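Local coordinates for protein type C neurotoxin (Clostridium botulinum, PDB 3PME) that probably recognises gangliosides and membrane phospholipid at the nerve-cell surface as the receptor-binding domain of a C/D mosaic botulinum neurotoxin, at residues A[364-370]-A[386-392]; A[240-244]-A[398-402]; A[309-313]-A[325-329]; A[354-358]-A[401-405]. All coordinates share one frame; numbering follows the deposited sequence.

All four contacts lie in the C-terminal, beta-trefoil half of this receptor-binding domain. Contacts 1, 3 and 4 are largely buried and reach one curled antiparallel sheet: contact 1 pairs strands 366-373 and 383-389, contact 3 folds a loop onto the next strand, 326-332, and contact 4 reaches strand 356-360 on the other side of 366-373. Contact 2 is only partly buried and shares Ser401 and Phe402 with contact 4. Chemistry follows place: contact 1 is regular ladder plus apolar packing, with one tyrosine ring on a methionine, contact 4 a single bridge among aromatic rings, contact 2 mostly asparagine and hydroxyl bonding, and contact 3 relies on a water where the loop leaves the ladder.

Contact 1: A[364-370]-A[386-392]; sequences KNTMLLA and PVAVTNY
Met367 and Val389 exchange two backbone hydrogen bonds, each with N and O 3.0 Å apart, and two residues further along Leu369 and Val387 do the same, N to O 2.9 Å both ways. This is a regular antiparallel ladder, with Leu368-Ala388 and Ala370-Pro386 as the non-hydrogen-bonded pairs, and it forms the beta hairpin of strands 366-373 and 383-389 in the trefoil. Where the ladder frays, water takes over: one molecule links Asn365 O to Asn391 N, and another joins Thr366 O to Tyr392 OH.

The packing begins at Tyr392. Its ring lies across Met367, whose CB sits over one face, 3.8 Å from the ring centroid, while SD approaches obliquely in a Met-aromatic contact. With CG anti to the backbone N (chi1 -178°), the Met367 chain runs out extended to SD, then bends at chi3 (63°), and CE touches Tyr392 CB. Leu369 splits its branches, CD1 going to Val387 CG2 at 3.5 Å and CD2 to Val389 CG2 at 3.7 Å. On the other face Leu368 CD2 rests on Ala388 CB, and the methyls Thr366 CG2 and Thr390 CG2 meet near the frayed end.

The four direct bonds are all backbone and the two bridging waters both sit at the Asn365-Tyr392 end, so the hairpin is held by its backbone bonds and apolar packing, with water replacing direct bonds where the strands part.

Contact 2: A[240-244]-A[398-402]; sequences INYNY and STSSF
Tyr242 lays its ring against Thr399, with CG2 of the threonine 4.2 Å from the ring centroid and off-centre over it, and Thr399 CB close to Tyr242 CD1. Phe402 meets the same ring edge-on in a T-shaped pair: the planes stand at 85°, the centroids are 5.9 Å apart, and it is the phenylalanine edge that faces the tyrosine. At the roots of the two rings Tyr242 CB touches Phe402 CB.

Polar bonds tie down the backbones on which these groups sit. Tyr242 N donates to Phe402 O at 2.8 Å in a nearly straight bond. Asn241 does two jobs. Its OD1 accepts from Asn243 N, an Asx turn within the type I turn from Asn241 to Tyr244, while its ND2 crosses to Ser400 O at 2.8 Å. That oxygen lies close to the amide plane of Asn241, yet the nitrogen comes in well above the Ser400 carbonyl plane. Asn243 uses its own OD1: Thr399 OG1 donates to it at 2.7 Å, in the carbonyl plane and on a lone pair. With CG of Asn243 anti to the carbonyl carbon (chi1 -69°), the amide reaches the 3-10 segment 399-401, where ND2 also meets a water that Ser400 N contacts weakly.

The turn after strand 238-241 is thus held to the 3-10 segment just ahead of strand 403-406. With both ends of the Asn241 amide engaged, the rotation of that group is fixed, so one side chain shapes its own turn while gripping the opposite backbone.

Contact 3: A[309-313]-A[325-329]; sequences DTDTI and CVYAL
Asp309 N donates to Ala328 O at 2.9 Å and Ile313 N to Val326 O at 3.0 Å, so the loop departs just after the Asp309 bond and touches strand 326-332 again at Ile313. The arrangement belongs to the long connection between the neighbouring antiparallel strands 302-308 and 326-332 of the beta-trefoil.

Between those two bonds the loop bows out round the Tyr327 ring. Three of its carbonyls gather round the CD1-CE1 rim: Asp309 O, 3.4 Å from Tyr327 CD1, and Thr310 O, close to CE1, come in obliquely, while Asp311 O lies at the edge near the ring plane. The methyl of Thr312 adds an oblique contact, CG2 to CE1 of Tyr327 at 3.6 Å. Tyr327 also makes a cation-pi contact with Arg308.

Where the loop is lifted off the strand, a water does the bonding. It accepts from Ala328 N at 3.0 Å and donates to both Asp309 OD2 and Asp311 O. Asp309 can hold that water because its CG stands anti to the backbone N (chi1 -157°); the same OD2 forms a salt bridge with Arg377, which would favour the charged carboxylate. Thr312 OG1 turns to Gln317, leaving CG2 to touch Cys325 CB, next to the disulfide with Cys321.

At the returning end Ile313 spreads its branches over the strand: CG2 lies against Ala328 N and CB, and CD1 meets Val326 CG1 at 3.7 Å.

Contact 4: A[354-358]-A[401-405]; sequences YCSQI and SFWKF
Ser356 and Trp403 form a single antiparallel bridge, with Ser356 N to Trp403 O at 2.9 Å and Trp403 N to Ser356 O at 2.8 Å. Here segments 356-358 and 403-405 of the beta-trefoil cross at 110°, consistent with a bridge of one pair only. Water extends the joint on one side, running from Tyr354 O to Phe405 N.

The direct side-chain hydrogen bond is from Gln357 NE2 to Ser401 OG at 3.0 Å, with the hydroxyl close to the amide plane; that hydroxyl itself donates to Ser398 O. NE2 also donates to Leu396 O, so the amide is gripped twice, and its nitrogen sits at the edge of the Phe402 ring.

Sulfur contacts come next. Cys355 SG is 3.3 Å from Lys404 CE, alongside the extended lysine chain, whose CG reaches Tyr354 O. The same SG stands obliquely beside the Phe402 ring.

Among the apolar groups, Ile358 works as a wedge between two rings. Its CD1 lies over the face of the Trp403 five-membered ring, 4.1 Å from the centroid, and touches the Phe405 edge at CZ. Trp403 NE1, in that same five-membered ring, donates to Leu368 O, which fixes the turn of the indole. Set between its backbone N and carbonyl carbon (chi1 50°), Ser356 OG lies in the plane of the Phe405 ring, 3.6 Å from its CE2.

Contact 1: A[364-370]-A[386-392]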
loop_
_atom_site.group_PDB
_atom_site.type_symbol
_atom_site.label_atom_id
_atom_site.label_comp_id
_atom_site.label_asym_id
_atom_site.label_seq_id
_atom_site.Cartn_x
_atom_site.Cartn_y
_atom_site.Cartn_z
ATOM N N LYS A 364 4.419 -3.763 -32.126
ATOM C CA LYS A 364 5.427 -4.624 -31.506
ATOM C C LYS A 364 5.139 -4.666 -30.016
ATOM O O LYS A 364 4.502 -3.758 -29.480
ATOM C CB LYS A 364 6.845 -4.082 -31.730
ATOM C CG LYS A 364 7.303 -4.043 -33.186
ATOM C CD LYS A 364 8.728 -3.518 -33.289
ATOM C CE LYS A 364 9.117 -3.213 -34.736
ATOM N NZ LYS A 364 9.078 -4.438 -35.581
ATOM N N ASN A 365 5.583 -5.721 -29.350
ATOM C CA ASN A 365 5.432 -5.804 -27.911
ATOM C C ASN A 365 6.480 -4.950 -27.230
ATOM O O ASN A 365 7.680 -5.158 -27.416
ATOM C CB ASN A 365 5.545 -7.251 -27.425
ATOM C CG ASN A 365 4.331 -8.083 -27.792
ATOM O OD1 ASN A 365 4.455 -9.175 -28.344
ATOM N ND2 ASN A 365 3.150 -7.564 -27.495
ATOM N N THR A 366 6.029 -3.979 -26.446
ATOM C CA THR A 366 6.958 -3.150 -25.694
ATOM C C THR A 366 6.593 -3.093 -24.222
ATOM O O THR A 366 5.476 -3.443 -23.815
ATOM C CB THR A 366 7.001 -1.707 -26.214
ATOM O OG1 THR A 366 5.698 -1.133 -26.121
ATOM C CG2 THR A 366 7.483 -1.649 -27.672
ATOM N N MET A 367 7.550 -2.630 -23.431
ATOM C CA MET A 367 7.350 -2.415 -22.008
ATOM C C MET A 367 7.856 -1.025 -21.695
ATOM O O MET A 367 8.881 -0.605 -22.227
ATOM C CB MET A 367 8.134 -3.435 -21.174
ATOM C CG MET A 367 7.897 -3.268 -19.674
ATOM S SD MET A 367 8.702 -4.491 -18.625
ATOM C CE MET A 367 10.392 -4.149 -18.996
ATOM N N LEU A 368 7.159 -0.295 -20.834
ATOM C CA LEU A 368 7.642 1.027 -20.462
ATOM C C LEU A 368 8.754 0.943 -19.422
ATOM O O LEU A 368 8.665 0.180 -18.444
ATOM C CB LEU A 368 6.513 1.901 -19.925
ATOM C CG LEU A 368 5.319 2.124 -20.845
ATOM C CD1 LEU A 368 4.426 3.220 -20.265
ATOM C CD2 LEU A 368 5.800 2.501 -22.226
ATOM N N LEU A 369 9.809 1.718 -19.636
ATOM C CA LEU A 369 10.812 1.894 -18.594
ATOM C C LEU A 369 11.326 3.329 -18.584
ATOM O O LEU A 369 10.965 4.131 -19.450
ATOM C CB LEU A 369 11.947 0.870 -18.727
ATOM C CG LEU A 369 12.710 0.794 -20.044
ATOM C CD1 LEU A 369 13.707 1.932 -20.180
ATOM C CD2 LEU A 369 13.448 -0.531 -20.132
ATOM N N ALA A 370 12.139 3.668 -17.593
ATOM C CA ALA A 370 12.735 4.998 -17.549
ATOM C C ALA A 370 14.246 4.880 -17.418
ATOM O O ALA A 370 14.750 4.058 -16.659
ATOM C CB ALA A 370 12.161 5.818 -16.398
ATOM N N PRO A 386 10.839 8.530 -20.047
ATOM C CA PRO A 386 10.003 7.330 -20.088
ATOM C C PRO A 386 9.908 6.875 -21.544
ATOM O O PRO A 386 9.603 7.691 -22.424
ATOM C CB PRO A 386 8.645 7.837 -19.594
ATOM C CG PRO A 386 8.588 9.272 -20.111
ATOM C CD PRO A 386 10.041 9.769 -20.103
ATOM N N VAL A 387 10.195 5.599 -21.792
ATOM C CA VAL A 387 10.228 5.061 -23.150
ATOM C C VAL A 387 9.534 3.713 -23.200
ATOM O O VAL A 387 9.417 3.035 -22.182
ATOM C CB VAL A 387 11.687 4.885 -23.683
ATOM C CG1 VAL A 387 12.351 6.239 -23.917
ATOM C CG2 VAL A 387 12.516 4.017 -22.736
ATOM N N ALA A 388 9.085 3.326 -24.391
ATOM C CA ALA A 388 8.592 1.979 -24.637
ATOM C C ALA A 388 9.684 1.207 -25.373
ATOM O O ALA A 388 10.166 1.659 -26.418
ATOM C CB ALA A 388 7.317 2.039 -25.479
ATOM N N VAL A 389 10.104 0.069 -24.827
ATOM C CA VAL A 389 11.170 -0.709 -25.469
ATOM C C VAL A 389 10.737 -2.121 -25.856
ATOM O O VAL A 389 9.941 -2.762 -25.163
ATOM C CB VAL A 389 12.449 -0.799 -24.591
ATOM C CG1 VAL A 389 12.824 0.572 -24.069
ATOM C CG2 VAL A 389 12.255 -1.761 -23.432
ATOM N N THR A 390 11.286 -2.622 -26.958
ATOM C CA THR A 390 11.040 -4.008 -27.342
ATOM C C THR A 390 12.106 -4.929 -26.756
ATOM O O THR A 390 13.095 -4.465 -26.182
ATOM C CB THR A 390 11.041 -4.192 -28.876
ATOM O OG1 THR A 390 12.361 -3.949 -29.383
ATOM C CG2 THR A 390 10.043 -3.251 -29.547
ATOM N N ASN A 391 11.902 -6.234 -26.906
ATOM C CA ASN A 391 12.900 -7.200 -26.479
ATOM C C ASN A 391 13.285 -6.962 -25.023
ATOM O O ASN A 391 14.459 -6.771 -24.691
ATOM C CB ASN A 391 14.124 -7.086 -27.387
ATOM C CG ASN A 391 13.779 -7.325 -28.840
ATOM O OD1 ASN A 391 13.704 -6.391 -29.644
ATOM N ND2 ASN A 391 13.532 -8.584 -29.181
ATOM N N TYR A 392 12.284 -6.991 -24.153
ATOM C CA TYR A 392 12.457 -6.531 -22.786
ATOM C C TYR A 392 12.549 -7.655 -21.767
ATOM O O TYR A 392 12.459 -7.404 -20.570
ATOM C CB TYR A 392 11.295 -5.605 -22.412
ATOM C CG TYR A 392 9.924 -6.209 -22.652
ATOM C CD1 TYR A 392 9.386 -7.134 -21.768
ATOM C CD2 TYR A 392 9.163 -5.845 -23.764
ATOM C CE1 TYR A 392 8.127 -7.684 -21.980
ATOM C CE2 TYR A 392 7.910 -6.387 -23.981
ATOM C CZ TYR A 392 7.398 -7.311 -23.086
ATOM O OH TYR A 392 6.140 -7.839 -23.307
HETATM O O HOH W 1 9.520 -7.169 -27.845
HETATM O O HOH W 2 4.316 -6.027 -24.429
#

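Contact 2: A[240-244]-A[398-402]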
loop_
_atom_site.group_PDB
_atom_site.type_symbol
_atom_site.label_atom_id
_atom_site.label_comp_id
_atom_site.label_asym_id
_atom_site.label_seq_id
_atom_site.Cartn_x
_atom_site.Cartn_y
_atom_site.Cartn_z
ATOM N N ILE A 240 5.169 7.980 -11.263
ATOM C CA ILE A 240 6.615 7.975 -11.138
ATOM C C ILE A 240 7.219 6.639 -11.534
ATOM O O ILE A 240 6.596 5.581 -11.399
ATOM C CB ILE A 240 7.083 8.319 -9.697
ATOM C CG1 ILE A 240 6.450 7.368 -8.680
ATOM C CG2 ILE A 240 6.757 9.776 -9.367
ATOM C CD1 ILE A 240 7.211 7.303 -7.349
ATOM N N ASN A 241 8.440 6.700 -12.035
ATOM C CA ASN A 241 9.261 5.519 -12.140
ATOM C C ASN A 241 9.888 5.214 -10.780
ATOM O O ASN A 241 10.294 6.123 -10.061
ATOM C CB ASN A 241 10.354 5.732 -13.175
ATOM C CG ASN A 241 11.120 4.469 -13.454
ATOM O OD1 ASN A 241 12.161 4.213 -12.849
ATOM N ND2 ASN A 241 10.588 3.645 -14.347
ATOM N N TYR A 242 9.963 3.933 -10.441
ATOM C CA TYR A 242 10.565 3.503 -9.186
ATOM C C TYR A 242 11.886 4.213 -8.912
ATOM O O TYR A 242 12.189 4.570 -7.769
ATOM C CB TYR A 242 10.798 1.991 -9.258
ATOM C CG TYR A 242 11.225 1.331 -7.974
ATOM C CD1 TYR A 242 12.554 1.326 -7.582
ATOM C CD2 TYR A 242 10.301 0.675 -7.184
ATOM C CE1 TYR A 242 12.947 0.699 -6.414
ATOM C CE2 TYR A 242 10.682 0.046 -6.015
ATOM C CZ TYR A 242 12.003 0.069 -5.636
ATOM O OH TYR A 242 12.379 -0.557 -4.470
ATOM N N ASN A 243 12.672 4.424 -9.962
ATOM C CA ASN A 243 14.014 4.971 -9.808
ATOM C C ASN A 243 14.065 6.485 -9.606
ATOM O O ASN A 243 15.088 7.017 -9.173
ATOM C CB ASN A 243 14.895 4.585 -11.001
ATOM C CG ASN A 243 15.221 3.097 -11.044
ATOM O OD1 ASN A 243 15.027 2.376 -10.059
ATOM N ND2 ASN A 243 15.736 2.631 -12.181
ATOM N N TYR A 244 12.979 7.180 -9.944
ATOM C CA TYR A 244 12.991 8.640 -9.980
ATOM C C TYR A 244 11.775 9.275 -9.279
ATOM O O TYR A 244 10.969 9.946 -9.916
ATOM C CB TYR A 244 13.113 9.105 -11.444
ATOM C CG TYR A 244 14.255 8.426 -12.170
ATOM C CD1 TYR A 244 15.573 8.614 -11.756
ATOM C CD2 TYR A 244 14.023 7.561 -13.238
ATOM C CE1 TYR A 244 16.626 7.977 -12.389
ATOM C CE2 TYR A 244 15.070 6.924 -13.887
ATOM C CZ TYR A 244 16.371 7.135 -13.455
ATOM O OH TYR A 244 17.415 6.510 -14.084
ATOM N N SER A 398 14.072 -5.507 -13.611
ATOM C CA SER A 398 14.756 -4.227 -13.441
ATOM C C SER A 398 13.827 -3.212 -12.807
ATOM O O SER A 398 12.696 -3.059 -13.258
ATOM C CB SER A 398 15.202 -3.689 -14.803
ATOM O OG SER A 398 15.699 -2.366 -14.683
ATOM N N THR A 399 14.299 -2.493 -11.790
ATOM C CA THR A 399 13.447 -1.486 -11.158
ATOM C C THR A 399 13.136 -0.347 -12.134
ATOM O O THR A 399 12.161 0.368 -11.950
ATOM C CB THR A 399 14.036 -0.915 -9.849
ATOM O OG1 THR A 399 15.326 -0.348 -10.100
ATOM C CG2 THR A 399 14.145 -2.017 -8.799
ATOM N N SER A 400 13.948 -0.195 -13.177
ATOM C CA SER A 400 13.650 0.789 -14.211
ATOM C C SER A 400 12.318 0.514 -14.921
ATOM O O SER A 400 11.781 1.404 -15.592
ATOM C CB SER A 400 14.789 0.887 -15.235
ATOM O OG SER A 400 14.804 -0.231 -16.101
ATOM N N SER A 401 11.793 -0.709 -14.790
ATOM C CA SER A 401 10.499 -1.066 -15.388
ATOM C C SER A 401 9.328 -0.959 -14.421
ATOM O O SER A 401 8.182 -1.255 -14.791
ATOM C CB SER A 401 10.530 -2.487 -15.944
ATOM O OG SER A 401 10.485 -3.423 -14.866
ATOM N N PHE A 402 9.608 -0.572 -13.179
ATOM C CA PHE A 402 8.574 -0.505 -12.153
ATOM C C PHE A 402 7.988 0.899 -12.065
ATOM O O PHE A 402 8.731 1.869 -11.952
ATOM C CB PHE A 402 9.129 -0.897 -10.777
ATOM C CG PHE A 402 9.644 -2.321 -10.684
ATOM C CD1 PHE A 402 9.489 -3.224 -11.729
ATOM C CD2 PHE A 402 10.278 -2.747 -9.525
ATOM C CE1 PHE A 402 9.972 -4.527 -11.622
ATOM C CE2 PHE A 402 10.759 -4.050 -9.407
ATOM C CZ PHE A 402 10.605 -4.933 -10.451
HETATM O O HOH W 3 17.223 0.013 -12.811
#

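Contact 3: A[309-313]-A[325-329]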
loop_
_atom_site.group_PDB
_atom_site.type_symbol
_atom_site.label_atom_id
_atom_site.label_comp_id
_atom_site.label_asym_id
_atom_site.label_seq_id
_atom_site.Cartn_x
_atom_site.Cartn_y
_atom_site.Cartn_z
ATOM N N ASP A 309 5.442 6.905 -29.639
ATOM C CA ASP A 309 5.914 7.383 -30.936
ATOM C C ASP A 309 5.982 6.184 -31.886
ATOM O O ASP A 309 6.251 5.053 -31.461
ATOM C CB ASP A 309 7.295 8.029 -30.781
ATOM C CG ASP A 309 7.616 9.008 -31.885
ATOM O OD1 ASP A 309 6.860 9.076 -32.874
ATOM O OD2 ASP A 309 8.637 9.713 -31.760
ATOM N N THR A 310 5.716 6.418 -33.168
ATOM C CA THR A 310 5.748 5.363 -34.181
ATOM C C THR A 310 7.182 5.013 -34.586
ATOM O O THR A 310 7.483 3.863 -34.912
ATOM C CB THR A 310 4.955 5.792 -35.436
ATOM O OG1 THR A 310 5.530 6.988 -35.953
ATOM C CG2 THR A 310 3.507 6.076 -35.074
ATOM N N ASP A 311 8.065 6.006 -34.572
ATOM C CA ASP A 311 9.475 5.760 -34.875
ATOM C C ASP A 311 10.348 5.839 -33.623
ATOM O O ASP A 311 9.970 6.472 -32.633
ATOM C CB ASP A 311 9.978 6.723 -35.953
ATOM C CG ASP A 311 9.476 6.353 -37.342
ATOM O OD1 ASP A 311 8.869 5.268 -37.492
ATOM O OD2 ASP A 311 9.695 7.141 -38.285
ATOM N N THR A 312 11.508 5.190 -33.674
ATOM C CA THR A 312 12.411 5.158 -32.517
ATOM C C THR A 312 13.094 6.505 -32.288
ATOM O O THR A 312 12.992 7.407 -33.114
ATOM C CB THR A 312 13.522 4.096 -32.669
ATOM O OG1 THR A 312 14.348 4.432 -33.794
ATOM C CG2 THR A 312 12.934 2.706 -32.855
ATOM N N ILE A 313 13.832 6.613 -31.184
ATOM C CA ILE A 313 14.474 7.868 -30.799
ATOM C C ILE A 313 15.734 8.171 -31.607
ATOM O O ILE A 313 16.344 9.226 -31.449
ATOM C CB ILE A 313 14.794 7.894 -29.291
ATOM C CG1 ILE A 313 15.684 6.707 -28.905
ATOM C CG2 ILE A 313 13.499 7.846 -28.476
ATOM C CD1 ILE A 313 16.267 6.836 -27.481
ATOM N N CYS A 325 14.278 -1.853 -29.964
ATOM C CA CYS A 325 13.728 -0.576 -30.394
ATOM C C CYS A 325 13.280 0.244 -29.197
ATOM O O CYS A 325 12.707 -0.294 -28.258
ATOM C CB CYS A 325 12.557 -0.811 -31.343
ATOM S SG CYS A 325 13.020 -1.876 -32.733
ATOM N N VAL A 326 13.559 1.541 -29.234
ATOM C CA VAL A 326 13.248 2.427 -28.118
ATOM C C VAL A 326 12.398 3.572 -28.643
ATOM O O VAL A 326 12.845 4.318 -29.505
ATOM C CB VAL A 326 14.520 3.016 -27.489
ATOM C CG1 VAL A 326 14.163 3.983 -26.364
ATOM C CG2 VAL A 326 15.434 1.901 -26.968
ATOM N N TYR A 327 11.178 3.700 -28.117
ATOM C CA TYR A 327 10.229 4.712 -28.575
ATOM C C TYR A 327 9.917 5.711 -27.467
ATOM O O TYR A 327 9.634 5.343 -26.330
ATOM C CB TYR A 327 8.922 4.063 -29.041
ATOM C CG TYR A 327 9.085 2.990 -30.078
ATOM C CD1 TYR A 327 9.186 3.311 -31.429
ATOM C CD2 TYR A 327 9.113 1.654 -29.709
ATOM C CE1 TYR A 327 9.339 2.315 -32.382
ATOM C CE2 TYR A 327 9.248 0.654 -30.653
ATOM C CZ TYR A 327 9.363 0.992 -31.982
ATOM O OH TYR A 327 9.504 -0.009 -32.915
ATOM N N ALA A 328 9.977 6.986 -27.801
ATOM C CA ALA A 328 9.551 8.024 -26.883
ATOM C C ALA A 328 8.029 8.012 -26.738
ATOM O O ALA A 328 7.311 7.363 -27.510
ATOM C CB ALA A 328 10.021 9.384 -27.382
ATOM N N LEU A 329 7.554 8.737 -25.732
ATOM C CA LEU A 329 6.123 8.922 -25.519
ATOM C C LEU A 329 5.778 10.367 -25.840
ATOM O O LEU A 329 6.589 11.271 -25.631
ATOM C CB LEU A 329 5.770 8.598 -24.072
ATOM C CG LEU A 329 6.162 7.202 -23.604
ATOM C CD1 LEU A 329 5.676 7.045 -22.180
ATOM C CD2 LEU A 329 5.553 6.132 -24.505
HETATM O O HOH W 4 10.672 8.026 -30.481
#

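Contact 4: A[354-358]-A[401-405]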
loop_
_atom_site.group_PDB
_atom_site.type_symbol
_atom_site.label_atom_id
_atom_site.label_comp_id
_atom_site.label_asym_id
_atom_site.label_seq_id
_atom_site.Cartn_x
_atom_site.Cartn_y
_atom_site.Cartn_z
ATOM N N TYR A 354 3.860 -2.538 -4.322
ATOM C CA TYR A 354 2.917 -1.547 -4.837
ATOM C C TYR A 354 3.482 -0.864 -6.076
ATOM O O TYR A 354 3.413 0.363 -6.219
ATOM C CB TYR A 354 2.568 -0.535 -3.742
ATOM C CG TYR A 354 1.977 -1.174 -2.492
ATOM C CD1 TYR A 354 1.189 -2.321 -2.573
ATOM C CD2 TYR A 354 2.200 -0.617 -1.238
ATOM C CE1 TYR A 354 0.637 -2.900 -1.424
ATOM C CE2 TYR A 354 1.655 -1.187 -0.085
ATOM C CZ TYR A 354 0.871 -2.324 -0.186
ATOM O OH TYR A 354 0.325 -2.892 0.951
ATOM N N CYS A 355 4.048 -1.688 -6.952
ATOM C CA CYS A 355 4.598 -1.263 -8.240
ATOM C C CYS A 355 3.829 -2.017 -9.306
ATOM O O CYS A 355 3.251 -3.073 -9.029
ATOM C CB CYS A 355 6.067 -1.690 -8.356
ATOM S SG CYS A 355 7.213 -0.851 -7.266
ATOM N N SER A 356 3.838 -1.500 -10.528
ATOM C CA SER A 356 3.299 -2.241 -11.656
ATOM C C SER A 356 4.184 -2.071 -12.891
ATOM O O SER A 356 5.049 -1.193 -12.940
ATOM C CB SER A 356 1.856 -1.808 -11.960
ATOM O OG SER A 356 1.769 -0.396 -12.060
ATOM N N GLN A 357 3.988 -2.953 -13.862
ATOM C CA GLN A 357 4.612 -2.803 -15.179
ATOM C C GLN A 357 3.563 -2.450 -16.229
ATOM O O GLN A 357 2.394 -2.813 -16.103
ATOM C CB GLN A 357 5.383 -4.074 -15.547
ATOM C CG GLN A 357 6.591 -4.280 -14.639
ATOM C CD GLN A 357 7.230 -5.652 -14.763
ATOM O OE1 GLN A 357 6.547 -6.676 -14.826
ATOM N NE2 GLN A 357 8.561 -5.674 -14.775
ATOM N N ILE A 358 3.987 -1.734 -17.256
ATOM C CA ILE A 358 3.061 -1.212 -18.253
ATOM C C ILE A 358 3.577 -1.638 -19.614
ATOM O O ILE A 358 4.766 -1.491 -19.908
ATOM C CB ILE A 358 2.976 0.317 -18.177
ATOM C CG1 ILE A 358 2.465 0.757 -16.801
ATOM C CG2 ILE A 358 2.053 0.850 -19.271
ATOM C CD1 ILE A 358 2.738 2.211 -16.496
ATOM N N SER A 401 11.793 -0.709 -14.790
ATOM C CA SER A 401 10.499 -1.066 -15.388
ATOM C C SER A 401 9.328 -0.959 -14.421
ATOM O O SER A 401 8.182 -1.255 -14.791
ATOM C CB SER A 401 10.530 -2.487 -15.944
ATOM O OG SER A 401 10.485 -3.423 -14.866
ATOM N N PHE A 402 9.608 -0.572 -13.179
ATOM C CA PHE A 402 8.574 -0.505 -12.153
ATOM C C PHE A 402 7.988 0.899 -12.065
ATOM O O PHE A 402 8.731 1.869 -11.952
ATOM C CB PHE A 402 9.129 -0.897 -10.777
ATOM C CG PHE A 402 9.644 -2.321 -10.684
ATOM C CD1 PHE A 402 9.489 -3.224 -11.729
ATOM C CD2 PHE A 402 10.278 -2.747 -9.525
ATOM C CE1 PHE A 402 9.972 -4.527 -11.622
ATOM C CE2 PHE A 402 10.759 -4.050 -9.407
ATOM C CZ PHE A 402 10.605 -4.933 -10.451
ATOM N N TRP A 403 6.657 0.987 -12.091
ATOM C CA TRP A 403 5.958 2.274 -11.996
ATOM C C TRP A 403 5.062 2.346 -10.774
ATOM O O TRP A 403 4.459 1.348 -10.373
ATOM C CB TRP A 403 5.120 2.518 -13.260
ATOM C CG TRP A 403 5.970 2.493 -14.482
ATOM C CD1 TRP A 403 6.300 1.401 -15.225
ATOM C CD2 TRP A 403 6.664 3.601 -15.060
ATOM N NE1 TRP A 403 7.146 1.761 -16.247
ATOM C CE2 TRP A 403 7.379 3.110 -16.175
ATOM C CE3 TRP A 403 6.741 4.961 -14.754
ATOM C CZ2 TRP A 403 8.167 3.931 -16.974
ATOM C CZ3 TRP A 403 7.522 5.785 -15.570
ATOM C CH2 TRP A 403 8.224 5.261 -16.653
ATOM N N LYS A 404 4.973 3.539 -10.193
ATOM C CA LYS A 404 4.092 3.767 -9.052
ATOM C C LYS A 404 3.231 4.986 -9.330
ATOM O O LYS A 404 3.565 5.817 -10.186
ATOM C CB LYS A 404 4.881 3.956 -7.754
ATOM C CG LYS A 404 5.664 2.728 -7.313
ATOM C CD LYS A 404 6.334 3.017 -5.977
ATOM C CE LYS A 404 6.896 1.759 -5.345
ATOM N NZ LYS A 404 7.362 2.019 -3.959
ATOM N N PHE A 405 2.118 5.066 -8.614
ATOM C CA PHE A 405 1.117 6.096 -8.854
ATOM C C PHE A 405 0.758 6.744 -7.529
ATOM O O PHE A 405 0.124 6.123 -6.661
ATOM C CB PHE A 405 -0.106 5.477 -9.525
ATOM C CG PHE A 405 0.187 4.918 -10.890
ATOM C CD1 PHE A 405 0.095 5.724 -12.007
ATOM C CD2 PHE A 405 0.573 3.592 -11.050
ATOM C CE1 PHE A 405 0.385 5.224 -13.273
ATOM C CE2 PHE A 405 0.866 3.087 -12.309
ATOM C CZ PHE A 405 0.762 3.904 -13.425
HETATM O O HOH W 5 1.688 2.439 -7.326
HETATM O O HOH W 6 6.831 -1.367 -17.125
#